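PDB 5A9C: polyhedrin from Antheraea mylitta cypovirus 4, which forms the crystalline protein lattice of polyhedra, the micron-sized occlusion bodies that embed cypovirus particles and presumably shield them between insect hosts. Local coordinates for the interface of chains A and B. Residues are numbered along the deposited sequence; one frame, centred on the assembly and turned at random. Chains: chain A/B, Polyhedrin.

Contact 1: the interface of chains A and B. Residues chain A 109-111; chain B 39, 87-88, 195-197, 210.
An indole slotted edge-first into a neighbouring subunit makes this contact, in polyhedrin with its base domain deleted, a compact example of aromatic docking. A:Trp110 opens the 3-10 helix 110-112, its CG in the crowded position between backbone N and carbonyl carbon (chi1 74°). From CB outward, the first neighbour is the guanidinium of B:Arg39, almost perpendicular to the indole; B:Arg39 NH1 comes within 3.5 Å of A:Trp110 CD1. One ring face rests on CG of A:Arg111, and CB of B:Arg39 lies over the centre of the other. Along the rim, A:Trp110 NE1 donates to B:His196 O at 3.0 Å; this carbonyl oxygen lies in the indole plane, yet the donor sits well above the carbonyl plane. The same oxygen accepts from the B:Ser210 hydroxyl, so two donors grip it. B:Ala195 O, ending helix 185-195, lies 2.8 Å from A:Trp110 NE1, but the N-H does not point at it. Farther out, A:Trp110 CZ2 meets B:Ser210 OG in plane at the edge (3.3 Å), then B:Asn87 CB (3.6 Å), while CZ3 and CH2 lie against B:Gly88.

Beside the indole, A:Arg111 bends at chi3 (-60°) and lays its guanidinium nearly parallel on the imidazole of B:His196, NH2 3.2 Å above the ring centre in a cation-pi contact. A:Asp109 holds that group flat: NE and NH2 take the syn lone pairs of OD1 and OD2, with A:Arg111 NH2 salt-bridged to A:Asp109 OD2 at 2.8 Å. A:Arg111 NH1 donates to B:Ser210 O at 2.7 Å. Indole and braced arginine together clamp the B:His196 loop, probably fastening one polyhedrin chain to the next in the three-copy deposited assembly.

Contact 2: the interface of chains A and B. Residues chain A 65, 67-69, 102-104; chain B 39, 55, 57, 176-178, 180, 191.
OD2 of B:Asp55, a carboxylate oxygen on strand 51-58 of this cypovirus polyhedrin, is gripped by two good donors, with a further weak bond from B:Arg39 NE. B:Arg39 NH2 reaches the syn lone pair of B:Asp55 OD2 at 2.7 Å, while NE bonds OD1 on its syn lone pair, a side-on grip. The B:Tyr191 hydroxyl OH donates a hydrogen bond to the anti lone pair of B:Asp55 OD2, also at 2.7 Å. The carboxylate thus fixes the phenol and the guanidinium that border A:His103.

A:His103 pushes its imidazole toward chain B, CG anti to its carbonyl carbon (chi1 -56°), and meets B:Tyr191 tip to tip, with A:His103 CE1 3.4 Å from B:Tyr191 OH. B:Asp55 OD2 lies 4.3 Å from A:His103 ND1, and its charge could favour a protonated imidazole, whereas the nearby arginine might oppose this; the charge of the imidazole is not seen.

Next to it, the side-chain amide B:Asn178 ND2 donates to the carbonyl A:Met102 O at 2.7 Å, arriving in the carbonyl plane on a lone pair, although the bond is bent (130° at H) and A:Met102 is poorly ordered. B:Asn178 ND2 also meets water 1 at 3.0 Å, nearly straight. Water 1 in turn bonds A:His103 O at 2.7 Å, and the carbonyls of B:Cys176 and B:Asp55.

On the other flank, the ring of A:Phe65, swung anti to its backbone N (chi1 172°), turns one face to B:Cys176, whose CB stands 3.6 Å above the centre in a CH-pi contact. SG lies over the CD1 rim, and B:Pro177 CD packs near CD2. Water 2 links the A:Asn67 side-chain amide ND2 to the carbonyl O of B:Pro177.

Contact 1: the interface of chains A and B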
# COMPACT_ATOMS: atom_id res chain seq x y z
N ASP A 109 3.57 21.69 -12.78
CA ASP A 109 3.91 22.36 -11.53
C ASP A 109 3.04 21.79 -10.41
O ASP A 109 1.83 22.00 -10.40
CB ASP A 109 3.68 23.87 -11.68
CG ASP A 109 4.31 24.68 -10.57
OD1 ASP A 109 4.36 24.19 -9.42
OD2 ASP A 109 4.76 25.81 -10.85
N TRP A 110 3.67 21.06 -9.49
CA TRP A 110 2.92 20.35 -8.45
C TRP A 110 2.08 21.29 -7.59
O TRP A 110 1.06 20.89 -7.04
CB TRP A 110 3.87 19.53 -7.56
CG TRP A 110 4.68 20.34 -6.59
CD1 TRP A 110 5.94 20.82 -6.78
CD2 TRP A 110 4.29 20.77 -5.28
NE1 TRP A 110 6.36 21.52 -5.68
CE2 TRP A 110 5.37 21.50 -4.74
CE3 TRP A 110 3.14 20.60 -4.51
CZ2 TRP A 110 5.32 22.07 -3.46
CZ3 TRP A 110 3.09 21.16 -3.24
CH2 TRP A 110 4.18 21.88 -2.73
N ARG A 111 2.52 22.54 -7.48
CA ARG A 111 1.83 23.53 -6.67
C ARG A 111 0.44 23.87 -7.21
O ARG A 111 -0.39 24.43 -6.51
CB ARG A 111 2.67 24.80 -6.54
CG ARG A 111 3.96 24.60 -5.77
CD ARG A 111 4.89 25.81 -5.89
NE ARG A 111 5.25 26.07 -7.28
CZ ARG A 111 6.15 26.97 -7.66
NH1 ARG A 111 6.80 27.69 -6.76
NH2 ARG A 111 6.41 27.13 -8.95
N ARG B 39 3.87 17.36 -1.49
CA ARG B 39 5.05 16.69 -2.00
C ARG B 39 6.08 16.48 -0.92
O ARG B 39 6.57 17.44 -0.32
CB ARG B 39 5.65 17.46 -3.17
CG ARG B 39 6.68 16.67 -3.97
CD ARG B 39 7.00 17.37 -5.28
NE ARG B 39 7.78 16.52 -6.17
CZ ARG B 39 7.97 16.79 -7.46
NH1 ARG B 39 7.43 17.88 -8.00
NH2 ARG B 39 8.70 15.97 -8.21
N ASN B 87 6.62 19.48 1.68
CA ASN B 87 6.11 20.61 0.90
C ASN B 87 4.60 20.57 0.70
O ASN B 87 4.02 19.54 0.36
CB ASN B 87 6.82 20.69 -0.46
CG ASN B 87 8.33 20.61 -0.33
OD1 ASN B 87 9.02 21.63 -0.26
ND2 ASN B 87 8.86 19.39 -0.30
N GLY B 88 3.96 21.72 0.91
CA GLY B 88 2.53 21.86 0.71
C GLY B 88 1.79 22.30 1.96
O GLY B 88 2.39 22.75 2.94
N ALA B 195 11.69 21.46 -9.31
CA ALA B 195 10.51 20.80 -8.76
C ALA B 195 9.82 21.64 -7.68
O ALA B 195 8.77 21.25 -7.16
CB ALA B 195 10.88 19.42 -8.20
N HIS B 196 10.42 22.78 -7.36
CA HIS B 196 9.89 23.69 -6.34
C HIS B 196 9.71 22.99 -5.00
O HIS B 196 8.63 22.99 -4.42
CB HIS B 196 8.56 24.30 -6.80
CG HIS B 196 8.44 24.45 -8.28
ND1 HIS B 196 9.24 25.32 -9.00
CD2 HIS B 196 7.63 23.85 -9.18
CE1 HIS B 196 8.93 25.24 -10.28
NE2 HIS B 196 7.95 24.36 -10.42
N ILE B 197 10.79 22.38 -4.51
CA ILE B 197 10.76 21.69 -3.22
C ILE B 197 11.97 22.06 -2.38
O ILE B 197 13.04 22.35 -2.91
CB ILE B 197 10.72 20.15 -3.39
CG1 ILE B 197 11.89 19.69 -4.28
CG2 ILE B 197 9.37 19.70 -3.96
CD1 ILE B 197 11.97 18.19 -4.45
N SER B 210 9.62 25.93 -2.19
CA SER B 210 8.36 25.87 -2.92
C SER B 210 7.80 27.27 -3.17
O SER B 210 6.97 27.46 -4.05
CB SER B 210 7.34 25.03 -2.16
OG SER B 210 7.80 23.70 -2.00

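Contact 2: the interface of chains A and B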
# COMPACT_ATOMS: atom_id res chain seq x y z
N PHE A 65 -1.76 3.55 -8.93
CA PHE A 65 -0.79 4.38 -9.64
C PHE A 65 0.28 3.49 -10.23
O PHE A 65 1.06 2.88 -9.50
CB PHE A 65 -0.15 5.43 -8.72
CG PHE A 65 1.00 6.17 -9.36
CD1 PHE A 65 0.76 7.15 -10.31
CD2 PHE A 65 2.31 5.88 -9.03
CE1 PHE A 65 1.81 7.83 -10.91
CE2 PHE A 65 3.36 6.56 -9.62
CZ PHE A 65 3.11 7.54 -10.56
N ASN A 67 3.62 3.40 -12.11
CA ASN A 67 4.75 4.26 -12.45
C ASN A 67 5.35 3.88 -13.80
O ASN A 67 5.03 2.82 -14.35
CB ASN A 67 5.82 4.24 -11.36
CG ASN A 67 6.44 2.87 -11.18
OD1 ASN A 67 7.06 2.33 -12.10
ND2 ASN A 67 6.29 2.29 -9.99
N TRP A 68 6.20 4.74 -14.34
CA TRP A 68 6.70 4.57 -15.70
C TRP A 68 7.56 3.32 -15.87
O TRP A 68 7.60 2.73 -16.95
CB TRP A 68 7.46 5.82 -16.17
CG TRP A 68 8.77 6.03 -15.48
CD1 TRP A 68 8.99 6.72 -14.32
CD2 TRP A 68 10.05 5.56 -15.92
NE1 TRP A 68 10.32 6.70 -14.01
CE2 TRP A 68 11.00 6.00 -14.97
CE3 TRP A 68 10.48 4.82 -17.02
CZ2 TRP A 68 12.36 5.71 -15.09
CZ3 TRP A 68 11.83 4.53 -17.14
CH2 TRP A 68 12.75 4.98 -16.18
N ARG A 69 8.24 2.90 -14.81
CA ARG A 69 9.09 1.72 -14.89
C ARG A 69 8.26 0.44 -14.84
O ARG A 69 8.61 -0.55 -15.49
CB ARG A 69 10.17 1.74 -13.80
CG ARG A 69 9.66 1.57 -12.38
CD ARG A 69 10.67 2.08 -11.35
NE ARG A 69 10.68 3.54 -11.26
CZ ARG A 69 10.27 4.23 -10.20
NH1 ARG A 69 9.82 3.60 -9.13
NH2 ARG A 69 10.32 5.55 -10.21
N MET A 102 5.43 11.77 -15.58
CA MET A 102 6.33 10.78 -14.99
C MET A 102 6.30 10.80 -13.46
O MET A 102 6.65 9.81 -12.81
CB MET A 102 7.76 10.98 -15.49
CG MET A 102 8.45 12.22 -14.95
SD MET A 102 10.14 12.40 -15.55
CE MET A 102 9.85 12.58 -17.31
N HIS A 103 5.87 11.92 -12.89
CA HIS A 103 5.85 12.09 -11.44
C HIS A 103 4.48 11.78 -10.84
O HIS A 103 4.31 11.82 -9.62
CB HIS A 103 6.28 13.51 -11.06
CG HIS A 103 7.62 13.89 -11.59
ND1 HIS A 103 8.79 13.60 -10.93
CD2 HIS A 103 7.98 14.54 -12.73
CE1 HIS A 103 9.82 14.05 -11.64
NE2 HIS A 103 9.35 14.62 -12.74
N GLY A 104 3.51 11.47 -11.69
CA GLY A 104 2.16 11.21 -11.23
C GLY A 104 1.35 12.48 -11.08
O GLY A 104 0.32 12.51 -10.39
N ARG B 39 3.87 17.36 -1.49
CA ARG B 39 5.05 16.69 -2.00
C ARG B 39 6.08 16.48 -0.92
O ARG B 39 6.57 17.44 -0.32
CB ARG B 39 5.65 17.46 -3.17
CG ARG B 39 6.68 16.67 -3.97
CD ARG B 39 7.00 17.37 -5.28
NE ARG B 39 7.78 16.52 -6.17
CZ ARG B 39 7.97 16.79 -7.46
NH1 ARG B 39 7.43 17.88 -8.00
NH2 ARG B 39 8.70 15.97 -8.21
N ASP B 55 10.48 10.24 -4.04
CA ASP B 55 9.66 11.42 -4.27
C ASP B 55 8.17 11.06 -4.28
O ASP B 55 7.70 10.35 -5.17
CB ASP B 55 10.05 12.03 -5.62
CG ASP B 55 9.44 13.39 -5.85
OD1 ASP B 55 8.49 13.76 -5.14
OD2 ASP B 55 9.92 14.08 -6.77
N VAL B 57 4.17 12.32 -4.25
CA VAL B 57 3.11 13.32 -4.36
C VAL B 57 1.78 12.68 -3.96
O VAL B 57 1.50 11.54 -4.32
CB VAL B 57 3.03 13.96 -5.76
CG1 VAL B 57 4.34 14.66 -6.09
CG2 VAL B 57 2.71 12.92 -6.82
N CYS B 176 1.69 8.84 -5.17
CA CYS B 176 2.46 8.56 -6.37
C CYS B 176 3.95 8.68 -6.11
O CYS B 176 4.49 9.79 -6.10
CB CYS B 176 2.04 9.50 -7.50
SG CYS B 176 0.29 9.46 -7.86
N PRO B 177 4.62 7.54 -5.88
CA PRO B 177 6.06 7.49 -5.60
C PRO B 177 6.91 7.41 -6.85
O PRO B 177 6.54 6.74 -7.82
CB PRO B 177 6.21 6.19 -4.80
CG PRO B 177 4.81 5.68 -4.56
CD PRO B 177 3.99 6.24 -5.66
N ASN B 178 8.05 8.09 -6.83
CA ASN B 178 9.10 7.89 -7.82
C ASN B 178 10.45 7.77 -7.15
O ASN B 178 10.73 8.45 -6.16
CB ASN B 178 9.12 9.01 -8.86
CG ASN B 178 8.26 8.70 -10.06
OD1 ASN B 178 8.62 7.86 -10.89
ND2 ASN B 178 7.12 9.37 -10.16
N ILE B 180 14.42 8.23 -7.82
CA ILE B 180 15.31 8.90 -8.75
C ILE B 180 16.75 8.82 -8.28
O ILE B 180 17.06 9.11 -7.12
CB ILE B 180 14.91 10.37 -8.93
CG1 ILE B 180 13.42 10.46 -9.26
CG2 ILE B 180 15.76 11.03 -10.01
CD1 ILE B 180 12.90 11.86 -9.35
N TYR B 191 17.40 19.65 -9.56
CA TYR B 191 16.14 18.92 -9.52
C TYR B 191 15.18 19.57 -8.53
O TYR B 191 14.01 19.80 -8.84
CB TYR B 191 16.39 17.46 -9.13
CG TYR B 191 15.13 16.63 -9.05
CD1 TYR B 191 14.65 15.96 -10.17
CD2 TYR B 191 14.42 16.52 -7.86
CE1 TYR B 191 13.49 15.20 -10.10
CE2 TYR B 191 13.26 15.77 -7.79
CZ TYR B 191 12.81 15.11 -8.91
OH TYR B 191 11.66 14.35 -8.84
O HOH W 1 6.32 11.19 -7.90
O HOH W 2 5.96 3.67 -7.60

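About 13 Å separates the C-alpha centres of contact 1 and contact 2, and B:Arg39 on strand 38-45 belongs to both: its aliphatic part and NH1 serve the first, while NH2 faces the second. Helix 185-195 also spans them, supplying B:Tyr191 to contact 2 and ending at B:Ala195 in contact 1. On chain A, the contributing segments 102-104 and 109-111 lie close in sequence. The two contacts thus read as two patches of the same chain A to chain B interface, which is not an exact two-fold, so each chain presents different surfaces to its partner, as suits the three-copy deposited assembly.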